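Local coordinates for arsenate Reductase (Corynebacterium glutamicum, PDB 3T38), which reduces arsenate to arsenite in a thioredoxin-dependent reaction, probably contributing to the arsenic resistance of the bacterium, at residues F39-S44 with G61-R66; G27-E32 with D65-L70; L85-H90 with K144-D149. All coordinates share one frame; numbering follows the deposited sequence.

Interaction 1 of 3, residues F39-S44 with G61-R66; sequences FESYVS and GFAKDR. With D1D ((4S,5S)-1,2-dithiane-4,5-diol), chain C.
The guanidinium group of R66 meets the hydroxyl of S41 at its edge, near the plane, while S4 of the bound dithiane approaches the same group obliquely. The second flat group, the ring of F62, carries CD of R66 over one face, 3.5 Å above the plane and offset toward the rim, and S41 OG comes to the ring obliquely, 3.9 Å from F62 CD2. These groups join two helices of the helical N-terminal part of the protein, 31-49 and 55-73, whose axes at the contact come within 9.0 Å of each other and run at 127°. The backbones are nearest at S41 and A63, where a small serine faces a small alanine.

S41 is the polar centre of this buried contact. Its OG lies beside the backbone N, from where it also bonds the carbonyl O of Y37 one turn back; that carbonyl can only accept, so the serine donates to it and receives its bond from the arginine. R66 lays CD over the F62 ring, then bends at chi3 (77°), which turns the guanidinium toward S41. NE forms a salt bridge with D149, so two sides of the group are held, which should limit its rotation. The remaining NH2 faces the ligand, oxidised dithiothreitol, whose pocket also includes T33, R36, Y37 and E40; E40 CB lies 3.8 Å from S4 of the dithiane. The bond from R66 NH1 to S41 OG measures 2.9 Å, bent to 138° at the hydrogen, with the oxygen tilted slightly from the guanidinium plane.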
ATOM      1  N   PHE A  39       4.338  -1.055  10.577  1.00 25.71           N
ATOM      2  CA  PHE A  39       3.435   0.089  10.611  1.00 25.65           C
ATOM      3  C   PHE A  39       2.827   0.368   9.227  1.00 24.42           C
ATOM      4  O   PHE A  39       1.645   0.747   9.154  1.00 25.33           O
ATOM      5  CB  PHE A  39       4.091   1.346  11.136  1.00 25.91           C
ATOM      6  CG  PHE A  39       4.312   1.330  12.645  1.00 27.76           C
ATOM      7  CD1 PHE A  39       5.526   0.867  13.177  1.00 23.59           C
ATOM      8  CD2 PHE A  39       3.334   1.806  13.512  1.00 24.18           C
ATOM      9  CE1 PHE A  39       5.763   0.836  14.545  1.00 25.24           C
ATOM     10  CE2 PHE A  39       3.564   1.796  14.913  1.00 31.71           C
ATOM     11  CZ  PHE A  39       4.777   1.298  15.432  1.00 26.91           C
ATOM     12  N   GLU A  40       3.617   0.182   8.157  1.00 23.22           N
ATOM     13  CA  GLU A  40       3.117   0.383   6.818  1.00 22.46           C
ATOM     14  C   GLU A  40       2.105  -0.683   6.482  1.00 23.09           C
ATOM     15  O   GLU A  40       1.080  -0.413   5.836  1.00 23.07           O
ATOM     16  CB  GLU A  40       4.241   0.458   5.775  1.00 22.72           C
ATOM     17  CG  GLU A  40       5.166   1.656   6.002  1.00 25.06           C
ATOM     18  CD  GLU A  40       4.444   3.038   5.900  1.00 29.11           C
ATOM     19  OE1 GLU A  40       3.270   3.117   5.481  1.00 29.36           O
ATOM     20  OE2 GLU A  40       5.070   4.067   6.231  1.00 30.70           O
ATOM     21  N   SER A  41       2.368  -1.921   6.908  1.00 22.89           N
ATOM     22  CA  SER A  41       1.371  -2.953   6.685  1.00 22.66           C
ATOM     23  C   SER A  41       0.018  -2.700   7.357  1.00 22.06           C
ATOM     24  O   SER A  41      -1.042  -2.939   6.748  1.00 20.80           O
ATOM     25  CB  SER A  41       1.899  -4.306   7.122  1.00 22.39           C
ATOM     26  OG  SER A  41       2.795  -4.754   6.147  1.00 25.27           O
ATOM     27  N   TYR A  42       0.080  -2.261   8.616  1.00 21.94           N
ATOM     28  CA  TYR A  42      -1.077  -1.833   9.391  1.00 22.45           C
ATOM     29  C   TYR A  42      -1.898  -0.761   8.675  1.00 22.37           C
ATOM     30  O   TYR A  42      -3.101  -0.869   8.550  1.00 22.44           O
ATOM     31  CB  TYR A  42      -0.594  -1.262  10.687  1.00 23.60           C
ATOM     32  CG  TYR A  42      -1.738  -0.786  11.582  1.00 24.78           C
ATOM     33  CD1 TYR A  42      -2.002   0.575  11.734  1.00 24.45           C
ATOM     34  CD2 TYR A  42      -2.504  -1.700  12.284  1.00 26.18           C
ATOM     35  CE1 TYR A  42      -3.020   1.011  12.551  1.00 30.29           C
ATOM     36  CE2 TYR A  42      -3.535  -1.295  13.093  1.00 29.33           C
ATOM     37  CZ  TYR A  42      -3.798   0.068  13.223  1.00 32.22           C
ATOM     38  OH  TYR A  42      -4.826   0.474  14.027  1.00 32.15           O
ATOM     39  N   VAL A  43      -1.215   0.274   8.227  1.00 23.14           N
ATOM     40  CA  VAL A  43      -1.837   1.385   7.549  1.00 22.69           C
ATOM     41  C   VAL A  43      -2.406   0.946   6.236  1.00 23.29           C
ATOM     42  O   VAL A  43      -3.618   1.236   5.967  1.00 24.42           O
ATOM     43  CB  VAL A  43      -0.932   2.662   7.463  1.00 23.56           C
ATOM     44  CG1 VAL A  43      -1.603   3.706   6.541  1.00 24.13           C
ATOM     45  CG2 VAL A  43      -0.760   3.268   8.863  1.00 19.27           C
ATOM     46  N   SER A  44      -1.639   0.156   5.477  1.00 21.98           N
ATOM     47  CA  SER A  44      -2.187  -0.472   4.257  1.00 23.27           C
ATOM     48  C   SER A  44      -3.521  -1.170   4.464  1.00 23.35           C
ATOM     49  O   SER A  44      -4.493  -0.983   3.689  1.00 23.29           O
ATOM     50  CB  SER A  44      -1.187  -1.495   3.696  1.00 21.75           C
ATOM     51  OG  SER A  44      -0.173  -0.685   3.092  1.00 26.90           O
ATOM     52  N   GLY A  61       0.518 -10.614  10.791  1.00 28.88           N
ATOM     53  CA  GLY A  61       0.540 -11.752   9.862  1.00 29.16           C
ATOM     54  C   GLY A  61       1.016 -11.369   8.461  1.00 27.51           C
ATOM     55  O   GLY A  61       1.922 -11.996   7.906  1.00 27.12           O
ATOM     56  N   PHE A  62       0.385 -10.351   7.900  1.00 26.48           N
ATOM     57  CA  PHE A  62       0.810  -9.727   6.636  1.00 25.46           C
ATOM     58  C   PHE A  62       2.287  -9.248   6.608  1.00 25.25           C
ATOM     59  O   PHE A  62       3.039  -9.574   5.703  1.00 25.30           O
ATOM     60  CB  PHE A  62      -0.106  -8.541   6.385  1.00 24.81           C
ATOM     61  CG  PHE A  62      -0.013  -7.975   5.033  1.00 22.45           C
ATOM     62  CD1 PHE A  62       0.336  -8.762   3.943  1.00 18.55           C
ATOM     63  CD2 PHE A  62      -0.318  -6.629   4.833  1.00 22.54           C
ATOM     64  CE1 PHE A  62       0.367  -8.187   2.660  1.00 19.04           C
ATOM     65  CE2 PHE A  62      -0.262  -6.051   3.578  1.00 18.40           C
ATOM     66  CZ  PHE A  62       0.072  -6.840   2.488  1.00 20.72           C
ATOM     67  N   ALA A  63       2.716  -8.506   7.601  1.00 25.33           N
ATOM     68  CA  ALA A  63       4.132  -8.158   7.689  1.00 25.74           C
ATOM     69  C   ALA A  63       5.030  -9.353   7.727  1.00 26.02           C
ATOM     70  O   ALA A  63       6.004  -9.358   6.991  1.00 27.69           O
ATOM     71  CB  ALA A  63       4.432  -7.213   8.909  1.00 26.29           C
ATOM     72  N   LYS A  64       4.756 -10.327   8.591  1.00 26.30           N
ATOM     73  CA  LYS A  64       5.583 -11.536   8.715  1.00 27.54           C
ATOM     74  C   LYS A  64       5.641 -12.319   7.383  1.00 27.15           C
ATOM     75  O   LYS A  64       6.715 -12.809   6.961  1.00 24.98           O
ATOM     76  CB  LYS A  64       5.057 -12.449   9.839  1.00 30.15           C
ATOM     77  CG  LYS A  64       5.341 -11.900  11.264  1.00 33.51           C
ATOM     78  CD  LYS A  64       5.071 -12.888  12.369  1.00 39.98           C
ATOM     79  CE  LYS A  64       5.547 -12.302  13.721  1.00 44.00           C
ATOM     80  NZ  LYS A  64       5.193 -13.140  14.933  1.00 48.60           N
ATOM     81  N   ASP A  65       4.506 -12.391   6.669  1.00 27.08           N
ATOM     82  CA  ASP A  65       4.542 -13.061   5.401  1.00 28.03           C
ATOM     83  C   ASP A  65       5.360 -12.264   4.419  1.00 26.88           C
ATOM     84  O   ASP A  65       6.146 -12.834   3.642  1.00 28.32           O
ATOM     85  CB  ASP A  65       3.163 -13.404   4.801  1.00 29.78           C
ATOM     86  CG  ASP A  65       3.324 -14.394   3.558  1.00 38.39           C
ATOM     87  OD1 ASP A  65       4.378 -15.170   3.486  1.00 44.61           O
ATOM     88  OD2 ASP A  65       2.465 -14.390   2.653  1.00 42.00           O
ATOM     89  N   ARG A  66       5.212 -10.942   4.459  1.00 26.00           N
ATOM     90  CA  ARG A  66       5.975 -10.047   3.563  1.00 26.42           C
ATOM     91  C   ARG A  66       7.500 -10.093   3.795  1.00 26.96           C
ATOM     92  O   ARG A  66       8.290 -10.214   2.854  1.00 28.10           O
ATOM     93  CB  ARG A  66       5.456  -8.619   3.662  1.00 25.60           C
ATOM     94  CG  ARG A  66       4.156  -8.403   2.906  1.00 24.00           C
ATOM     95  CD  ARG A  66       3.649  -7.010   3.171  1.00 23.24           C
ATOM     96  NE  ARG A  66       4.451  -6.081   2.373  1.00 25.22           N
ATOM     97  CZ  ARG A  66       4.452  -4.763   2.521  1.00 25.75           C
ATOM     98  NH1 ARG A  66       3.771  -4.187   3.514  1.00 21.85           N
ATOM     99  NH2 ARG A  66       5.173  -4.023   1.683  1.00 29.82           N
TER
HETATM  100  S1  D1D C3236       6.735   0.839   2.344  1.00 47.27           S
HETATM  101  C1  D1D C3236       8.410   1.362   2.839  1.00 35.66           C
HETATM  102  C2  D1D C3236       9.280   0.159   2.863  1.00 33.04           C
HETATM  103  O2  D1D C3236      10.462   0.521   3.455  1.00 31.80           O
HETATM  104  C3  D1D C3236       8.748  -0.788   3.913  1.00 39.32           C
HETATM  105  O3  D1D C3236       9.878  -1.329   4.412  1.00 33.13           O
HETATM  106  C4  D1D C3236       7.886  -1.934   3.455  1.00 42.42           C
HETATM  107  S4  D1D C3236       6.228  -1.269   3.097  1.00 53.29           S

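Interaction 2 of 3, residues G27-E32 with D65-L70; sequences GVFSAE and DRLHAL. With D1D ((4S,5S)-1,2-dithiane-4,5-diol), chain C.
F29 and L70 make a CH-pi contact: CD2 of the leucine sits over one face of the phenyl ring, 4.1 Å from the ring centroid and 24° off its normal, displaced toward the rim. The opposite face is covered by the neighbouring V28, whose CG1 lies over the ring centre, so the phenyl is held flat between two aliphatic groups.

Two apolar contacts accompany the CH-pi contact. L70 CG touches F29 CZ at 3.6 Å, a position reached because CG is anti to the backbone N (chi1 -172°). One turn earlier, L67 and F29 lie alongside each other, pointing opposite ways, with L67 CD2 3.8 Å from F29 CD2.

The polar contribution is slight: the carbonyl O of L67 lies near the ring plane, 3.7 Å from F29 CE2, at the edge. I34 of helix 31-49 packs on both F29 and L67, and E32 of the second subunit packs on F29.

The loop aromatic before helix 31-49 thus packs against L67 and L70 of helix 55-73. The contact joins the loop at the start of one helix to the flank of another within the helical N-terminal domain that accompanies the low molecular weight phosphatase fold.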
ATOM      1  N   GLY A  27      20.357  -9.293  11.723  1.00 59.23           N
ATOM      2  CA  GLY A  27      21.376  -9.878  10.850  1.00 60.88           C
ATOM      3  C   GLY A  27      20.854  -9.968   9.422  1.00 58.64           C
ATOM      4  O   GLY A  27      21.643 -10.024   8.484  1.00 61.20           O
ATOM      5  N   VAL A  28      19.534  -9.956   9.248  1.00 52.85           N
ATOM      6  CA  VAL A  28      18.925 -10.151   7.931  1.00 51.62           C
ATOM      7  C   VAL A  28      18.460  -8.840   7.276  1.00 49.96           C
ATOM      8  O   VAL A  28      18.854  -8.492   6.152  1.00 51.37           O
ATOM      9  CB  VAL A  28      17.741 -11.157   8.035  1.00 48.93           C
ATOM     10  CG1 VAL A  28      17.030 -11.351   6.703  1.00 48.35           C
ATOM     11  CG2 VAL A  28      18.248 -12.501   8.599  1.00 54.88           C
ATOM     12  N   PHE A  29      17.601  -8.117   7.983  1.00 47.71           N
ATOM     13  CA  PHE A  29      17.164  -6.809   7.533  1.00 46.45           C
ATOM     14  C   PHE A  29      17.435  -5.803   8.611  1.00 46.92           C
ATOM     15  O   PHE A  29      17.391  -6.164   9.792  1.00 45.94           O
ATOM     16  CB  PHE A  29      15.654  -6.822   7.210  1.00 42.34           C
ATOM     17  CG  PHE A  29      15.291  -7.765   6.114  1.00 40.99           C
ATOM     18  CD1 PHE A  29      15.972  -7.722   4.891  1.00 43.52           C
ATOM     19  CD2 PHE A  29      14.301  -8.714   6.298  1.00 39.48           C
ATOM     20  CE1 PHE A  29      15.653  -8.598   3.884  1.00 41.99           C
ATOM     21  CE2 PHE A  29      13.950  -9.597   5.260  1.00 39.05           C
ATOM     22  CZ  PHE A  29      14.624  -9.539   4.076  1.00 40.81           C
ATOM     23  N   SER A  30      17.719  -4.564   8.180  1.00 45.90           N
ATOM     24  CA  SER A  30      17.713  -3.365   9.038  1.00 48.04           C
ATOM     25  C   SER A  30      16.410  -3.263   9.809  1.00 46.13           C
ATOM     26  O   SER A  30      15.277  -3.458   9.227  1.00 44.64           O
ATOM     27  CB  SER A  30      17.873  -2.073   8.217  1.00 48.95           C
ATOM     28  OG  SER A  30      18.780  -2.236   7.122  1.00 53.05           O
ATOM     29  N   ALA A  31      16.588  -3.001  11.110  1.00 46.29           N
ATOM     30  CA  ALA A  31      15.545  -2.613  12.055  1.00 44.75           C
ATOM     31  C   ALA A  31      14.630  -1.522  11.497  1.00 42.49           C
ATOM     32  O   ALA A  31      13.439  -1.571  11.714  1.00 40.74           O
ATOM     33  CB  ALA A  31      16.140  -2.159  13.317  1.00 46.54           C
ATOM     34  N   GLU A  32      15.202  -0.547  10.795  1.00 42.56           N
ATOM     35  CA  GLU A  32      14.420   0.509  10.164  1.00 41.40           C
ATOM     36  C   GLU A  32      13.473  -0.108   9.145  1.00 37.41           C
ATOM     37  O   GLU A  32      12.308   0.236   9.120  1.00 35.62           O
ATOM     38  CB  GLU A  32      15.304   1.628   9.550  1.00 43.52           C
ATOM     39  CG  GLU A  32      16.433   1.110   8.672  1.00 48.19           C
ATOM     40  CD  GLU A  32      17.494   2.129   8.328  1.00 55.75           C
ATOM     41  OE1 GLU A  32      17.746   2.302   7.094  1.00 52.85           O
ATOM     42  OE2 GLU A  32      18.097   2.713   9.290  1.00 58.21           O
ATOM     43  N   ASP A  65       4.506 -12.391   6.669  1.00 27.08           N
ATOM     44  CA  ASP A  65       4.542 -13.061   5.401  1.00 28.03           C
ATOM     45  C   ASP A  65       5.360 -12.264   4.419  1.00 26.88           C
ATOM     46  O   ASP A  65       6.146 -12.834   3.642  1.00 28.32           O
ATOM     47  CB  ASP A  65       3.163 -13.404   4.801  1.00 29.78           C
ATOM     48  CG  ASP A  65       3.324 -14.394   3.558  1.00 38.39           C
ATOM     49  OD1 ASP A  65       4.378 -15.170   3.486  1.00 44.61           O
ATOM     50  OD2 ASP A  65       2.465 -14.390   2.653  1.00 42.00           O
ATOM     51  N   ARG A  66       5.212 -10.942   4.459  1.00 26.00           N
ATOM     52  CA  ARG A  66       5.975 -10.047   3.563  1.00 26.42           C
ATOM     53  C   ARG A  66       7.500 -10.093   3.795  1.00 26.96           C
ATOM     54  O   ARG A  66       8.290 -10.214   2.854  1.00 28.10           O
ATOM     55  CB  ARG A  66       5.456  -8.619   3.662  1.00 25.60           C
ATOM     56  CG  ARG A  66       4.156  -8.403   2.906  1.00 24.00           C
ATOM     57  CD  ARG A  66       3.649  -7.010   3.171  1.00 23.24           C
ATOM     58  NE  ARG A  66       4.451  -6.081   2.373  1.00 25.22           N
ATOM     59  CZ  ARG A  66       4.452  -4.763   2.521  1.00 25.75           C
ATOM     60  NH1 ARG A  66       3.771  -4.187   3.514  1.00 21.85           N
ATOM     61  NH2 ARG A  66       5.173  -4.023   1.683  1.00 29.82           N
ATOM     62  N   LEU A  67       7.902 -10.070   5.046  1.00 27.30           N
ATOM     63  CA  LEU A  67       9.334 -10.202   5.361  1.00 29.47           C
ATOM     64  C   LEU A  67       9.903 -11.516   4.888  1.00 29.68           C
ATOM     65  O   LEU A  67      10.961 -11.523   4.383  1.00 29.05           O
ATOM     66  CB  LEU A  67       9.598 -10.003   6.851  1.00 28.45           C
ATOM     67  CG  LEU A  67       9.420  -8.565   7.304  1.00 30.39           C
ATOM     68  CD1 LEU A  67       9.213  -8.495   8.857  1.00 31.71           C
ATOM     69  CD2 LEU A  67      10.639  -7.733   6.872  1.00 31.94           C
ATOM     70  N   HIS A  68       9.151 -12.621   5.028  1.00 32.98           N
ATOM     71  CA  HIS A  68       9.579 -13.939   4.515  1.00 33.89           C
ATOM     72  C   HIS A  68       9.699 -13.896   2.996  1.00 32.16           C
ATOM     73  O   HIS A  68      10.720 -14.284   2.467  1.00 31.64           O
ATOM     74  CB  HIS A  68       8.649 -15.068   4.967  1.00 35.73           C
ATOM     75  CG  HIS A  68       9.106 -16.438   4.530  1.00 41.52           C
ATOM     76  ND1 HIS A  68      10.063 -17.164   5.217  1.00 44.52           N
ATOM     77  CD2 HIS A  68       8.733 -17.213   3.475  1.00 41.76           C
ATOM     78  CE1 HIS A  68      10.276 -18.314   4.594  1.00 45.82           C
ATOM     79  NE2 HIS A  68       9.481 -18.368   3.535  1.00 44.83           N
ATOM     80  N   ALA A  69       8.673 -13.387   2.302  1.00 30.48           N
ATOM     81  CA  ALA A  69       8.781 -13.170   0.875  1.00 29.52           C
ATOM     82  C   ALA A  69      10.073 -12.395   0.539  1.00 30.82           C
ATOM     83  O   ALA A  69      10.845 -12.847  -0.308  1.00 31.70           O
ATOM     84  CB  ALA A  69       7.565 -12.462   0.311  1.00 28.79           C
ATOM     85  N   LEU A  70      10.351 -11.294   1.219  1.00 29.94           N
ATOM     86  CA  LEU A  70      11.567 -10.534   0.919  1.00 32.09           C
ATOM     87  C   LEU A  70      12.876 -11.303   1.181  1.00 34.62           C
ATOM     88  O   LEU A  70      13.825 -11.186   0.416  1.00 34.61           O
ATOM     89  CB  LEU A  70      11.579  -9.208   1.689  1.00 32.67           C
ATOM     90  CG  LEU A  70      12.676  -8.165   1.391  1.00 37.12           C
ATOM     91  CD1 LEU A  70      12.597  -7.714  -0.104  1.00 36.99           C
ATOM     92  CD2 LEU A  70      12.530  -6.961   2.309  1.00 40.00           C
TER
HETATM   93  S1  D1D C3236       6.735   0.839   2.344  1.00 47.27           S
HETATM   94  C1  D1D C3236       8.410   1.362   2.839  1.00 35.66           C
HETATM   95  C2  D1D C3236       9.280   0.159   2.863  1.00 33.04           C
HETATM   96  O2  D1D C3236      10.462   0.521   3.455  1.00 31.80           O
HETATM   97  C3  D1D C3236       8.748  -0.788   3.913  1.00 39.32           C
HETATM   98  O3  D1D C3236       9.878  -1.329   4.412  1.00 33.13           O
HETATM   99  C4  D1D C3236       7.886  -1.934   3.455  1.00 42.42           C
HETATM  100  S4  D1D C3236       6.228  -1.269   3.097  1.00 53.29           S

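Interaction 3 of 3, residues L85-H90 with K144-D149; sequences LFICVH and KPLTDD
L146 reaches from the loop ahead of helix 148-153 toward I87 and L85 on strand 83-88. Its CB points toward the strand, and CG lies anti to the backbone N (chi1 -170°), directing the isobutyl group at the strand. CD1 does most of the touching: it lies 3.6 Å from I87 CD1, 4.0 Å from I87 CG1 and 3.9 Å from L85 CD2, and so rests against two residues, i and i+2, on the same face of the strand. CD2, the other branch, meets I87 CD1 more loosely at 4.1 Å. I87 crosses the leucine at about a right angle, meeting its branched end with CD1. V165 and A115 pack on L146 in the same chain, as does R47 of the second subunit.

Strand 83-88 belongs to the parallel sheet of the low molecular weight tyrosine phosphatase fold. It ends at C88, the first residue of a sequence matching the CX5R signature of the phosphatase P-loop. The contact thus involves the strand that leads directly into that loop; F86, pointing the other way, packs on helix 94-106.

Beyond the leucine the segment turns polar. T147 OG1 donates to D149 OD1 at 2.6 Å, on the syn side of the carboxylate and 17° out of its plane, while D149 OD2 takes a bond from Y37 OH. Across the two segments the chemistry is wholly aliphatic and buried, so shape fit and exclusion of water, rather than directional bonds, probably hold L146 against the strand.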
ATOM      1  N   LEU A  85       1.980 -16.693  -6.662  1.00 26.07           N
ATOM      2  CA  LEU A  85       1.199 -15.569  -6.311  1.00 24.02           C
ATOM      3  C   LEU A  85      -0.020 -15.425  -7.253  1.00 25.68           C
ATOM      4  O   LEU A  85       0.142 -15.420  -8.480  1.00 25.42           O
ATOM      5  CB  LEU A  85       2.072 -14.310  -6.386  1.00 23.59           C
ATOM      6  CG  LEU A  85       1.242 -13.007  -6.255  1.00 23.20           C
ATOM      7  CD1 LEU A  85       0.724 -12.727  -4.840  1.00 17.61           C
ATOM      8  CD2 LEU A  85       1.932 -11.794  -6.770  1.00 24.24           C
ATOM      9  N   PHE A  86      -1.223 -15.265  -6.683  1.00 25.05           N
ATOM     10  CA  PHE A  86      -2.440 -14.965  -7.477  1.00 25.67           C
ATOM     11  C   PHE A  86      -2.876 -13.530  -7.192  1.00 25.26           C
ATOM     12  O   PHE A  86      -2.797 -13.089  -6.041  1.00 25.89           O
ATOM     13  CB  PHE A  86      -3.595 -15.937  -7.168  1.00 24.95           C
ATOM     14  CG  PHE A  86      -3.235 -17.375  -7.422  1.00 25.95           C
ATOM     15  CD1 PHE A  86      -2.611 -18.153  -6.406  1.00 25.20           C
ATOM     16  CD2 PHE A  86      -3.429 -17.944  -8.690  1.00 22.59           C
ATOM     17  CE1 PHE A  86      -2.249 -19.510  -6.655  1.00 26.76           C
ATOM     18  CE2 PHE A  86      -3.071 -19.313  -8.947  1.00 24.25           C
ATOM     19  CZ  PHE A  86      -2.469 -20.076  -7.950  1.00 25.74           C
ATOM     20  N   ILE A  87      -3.354 -12.833  -8.230  1.00 24.34           N
ATOM     21  CA  ILE A  87      -3.659 -11.408  -8.142  1.00 22.22           C
ATOM     22  C   ILE A  87      -4.976 -11.192  -8.880  1.00 22.91           C
ATOM     23  O   ILE A  87      -5.053 -11.604 -10.014  1.00 23.30           O
ATOM     24  CB  ILE A  87      -2.538 -10.538  -8.863  1.00 21.88           C
ATOM     25  CG1 ILE A  87      -1.145 -10.801  -8.235  1.00 17.68           C
ATOM     26  CG2 ILE A  87      -2.847  -9.003  -8.750  1.00 20.11           C
ATOM     27  CD1 ILE A  87      -0.061 -10.085  -8.898  1.00 17.23           C
ATOM     28  N   CYS A  88      -5.979 -10.573  -8.230  1.00 22.69           N
ATOM     29  CA  CYS A  88      -7.290 -10.199  -8.877  1.00 24.69           C
ATOM     30  C   CYS A  88      -7.623  -8.830  -8.308  1.00 25.13           C
ATOM     31  O   CYS A  88      -6.746  -8.200  -7.679  1.00 23.51           O
ATOM     32  CB  CYS A  88      -8.402 -11.213  -8.553  1.00 26.33           C
ATOM     33  SG  CYS A  88      -8.897 -11.288  -6.743  1.00 27.93           S
ATOM     34  N   VAL A  89      -8.820  -8.305  -8.575  1.00 27.00           N
ATOM     35  CA  VAL A  89      -9.052  -6.908  -8.206  1.00 27.31           C
ATOM     36  C   VAL A  89      -9.159  -6.730  -6.680  1.00 27.10           C
ATOM     37  O   VAL A  89      -8.363  -6.032  -6.107  1.00 28.71           O
ATOM     38  CB  VAL A  89     -10.226  -6.248  -8.975  1.00 30.19           C
ATOM     39  CG1 VAL A  89     -10.472  -4.816  -8.448  1.00 27.67           C
ATOM     40  CG2 VAL A  89      -9.950  -6.247 -10.509  1.00 27.79           C
ATOM     41  N   HIS A  90     -10.052  -7.468  -6.026  1.00 25.09           N
ATOM     42  CA  HIS A  90     -10.463  -7.212  -4.654  1.00 23.80           C
ATOM     43  C   HIS A  90      -9.849  -8.149  -3.663  1.00 23.19           C
ATOM     44  O   HIS A  90     -10.058  -7.956  -2.470  1.00 23.01           O
ATOM     45  CB  HIS A  90     -11.959  -7.378  -4.549  1.00 24.31           C
ATOM     46  CG  HIS A  90     -12.695  -6.394  -5.375  1.00 30.27           C
ATOM     47  ND1 HIS A  90     -13.530  -6.770  -6.394  1.00 34.20           N
ATOM     48  CD2 HIS A  90     -12.697  -5.035  -5.351  1.00 34.32           C
ATOM     49  CE1 HIS A  90     -14.057  -5.687  -6.938  1.00 39.16           C
ATOM     50  NE2 HIS A  90     -13.553  -4.622  -6.330  1.00 39.40           N
ATOM     51  N   LYS A 144      -5.763  -8.136   0.809  1.00 21.29           N
ATOM     52  CA  LYS A 144      -4.551  -7.334   1.132  1.00 19.14           C
ATOM     53  C   LYS A 144      -4.067  -6.760  -0.175  1.00 18.54           C
ATOM     54  O   LYS A 144      -4.235  -7.409  -1.208  1.00 16.36           O
ATOM     55  CB  LYS A 144      -3.478  -8.199   1.766  1.00 18.37           C
ATOM     56  CG  LYS A 144      -2.925  -9.396   0.899  1.00 19.52           C
ATOM     57  CD  LYS A 144      -2.288 -10.543   1.793  1.00 23.41           C
ATOM     58  CE  LYS A 144      -3.370 -11.592   2.262  1.00 22.54           C
ATOM     59  NZ  LYS A 144      -4.121 -12.064   1.027  1.00 18.61           N
ATOM     60  N   PRO A 145      -3.413  -5.585  -0.139  1.00 18.43           N
ATOM     61  CA  PRO A 145      -2.925  -5.084  -1.429  1.00 18.35           C
ATOM     62  C   PRO A 145      -1.695  -5.793  -1.939  1.00 20.52           C
ATOM     63  O   PRO A 145      -0.809  -6.220  -1.160  1.00 21.13           O
ATOM     64  CB  PRO A 145      -2.525  -3.635  -1.128  1.00 17.69           C
ATOM     65  CG  PRO A 145      -2.011  -3.660   0.356  1.00 18.03           C
ATOM     66  CD  PRO A 145      -2.851  -4.843   1.025  1.00 19.46           C
ATOM     67  N   LEU A 146      -1.584  -5.824  -3.265  1.00 21.08           N
ATOM     68  CA  LEU A 146      -0.337  -6.205  -3.917  1.00 22.04           C
ATOM     69  C   LEU A 146       0.866  -5.405  -3.424  1.00 22.72           C
ATOM     70  O   LEU A 146       0.818  -4.191  -3.336  1.00 23.42           O
ATOM     71  CB  LEU A 146      -0.479  -5.991  -5.421  1.00 22.31           C
ATOM     72  CG  LEU A 146       0.652  -6.557  -6.262  1.00 25.07           C
ATOM     73  CD1 LEU A 146       0.832  -8.131  -5.991  1.00 18.88           C
ATOM     74  CD2 LEU A 146       0.237  -6.171  -7.722  1.00 25.52           C
ATOM     75  N   THR A 147       1.948  -6.080  -3.139  1.00 22.79           N
ATOM     76  CA  THR A 147       3.179  -5.389  -2.710  1.00 21.99           C
ATOM     77  C   THR A 147       4.338  -6.020  -3.504  1.00 23.81           C
ATOM     78  O   THR A 147       4.220  -7.098  -4.060  1.00 23.99           O
ATOM     79  CB  THR A 147       3.439  -5.552  -1.214  1.00 22.98           C
ATOM     80  OG1 THR A 147       3.487  -6.949  -0.900  1.00 22.57           O
ATOM     81  CG2 THR A 147       2.345  -4.817  -0.310  1.00 15.12           C
ATOM     82  N   ASP A 148       5.427  -5.302  -3.607  1.00 25.40           N
ATOM     83  CA  ASP A 148       6.520  -5.685  -4.481  1.00 27.18           C
ATOM     84  C   ASP A 148       7.263  -6.869  -3.905  1.00 26.62           C
ATOM     85  O   ASP A 148       7.659  -7.740  -4.651  1.00 26.98           O
ATOM     86  CB  ASP A 148       7.521  -4.504  -4.607  1.00 29.10           C
ATOM     87  CG  ASP A 148       8.561  -4.731  -5.690  1.00 30.79           C
ATOM     88  OD1 ASP A 148       8.165  -4.744  -6.883  1.00 29.18           O
ATOM     89  OD2 ASP A 148       9.746  -4.844  -5.336  1.00 26.61           O
ATOM     90  N   ASP A 149       7.455  -6.924  -2.582  1.00 26.80           N
ATOM     91  CA  ASP A 149       8.250  -8.021  -2.014  1.00 27.20           C
ATOM     92  C   ASP A 149       7.692  -9.389  -2.474  1.00 27.39           C
ATOM     93  O   ASP A 149       8.455 -10.269  -2.840  1.00 29.41           O
ATOM     94  CB  ASP A 149       8.297  -7.972  -0.489  1.00 27.04           C
ATOM     95  CG  ASP A 149       7.001  -7.491   0.114  1.00 27.98           C
ATOM     96  OD1 ASP A 149       5.861  -7.794  -0.406  1.00 23.28           O
ATOM     97  OD2 ASP A 149       7.114  -6.698   1.054  1.00 26.07           O
TER

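How the interactions relate
From the N terminus, residues 27-32 open interaction 2 and residues 39-44 then open interaction 1. Helix 55-73 closes both, first with 61-66 and then with 65-70, so interaction 1 lies largely inside interaction 2, their closing segments overlapping at D65 and R66. They tie the loop leading into helix 31-49, and the middle of that helix, to helix 55-73. Interaction 3 follows in series: strand 83-88 opens it and segment 144-149 closes a loop of 53 residues within the phosphatase-like sheet domain. The two regions meet where R66 NE forms a salt bridge with D149 OD2 at 3.0 Å, and all three contacts lie within reach of the second subunit.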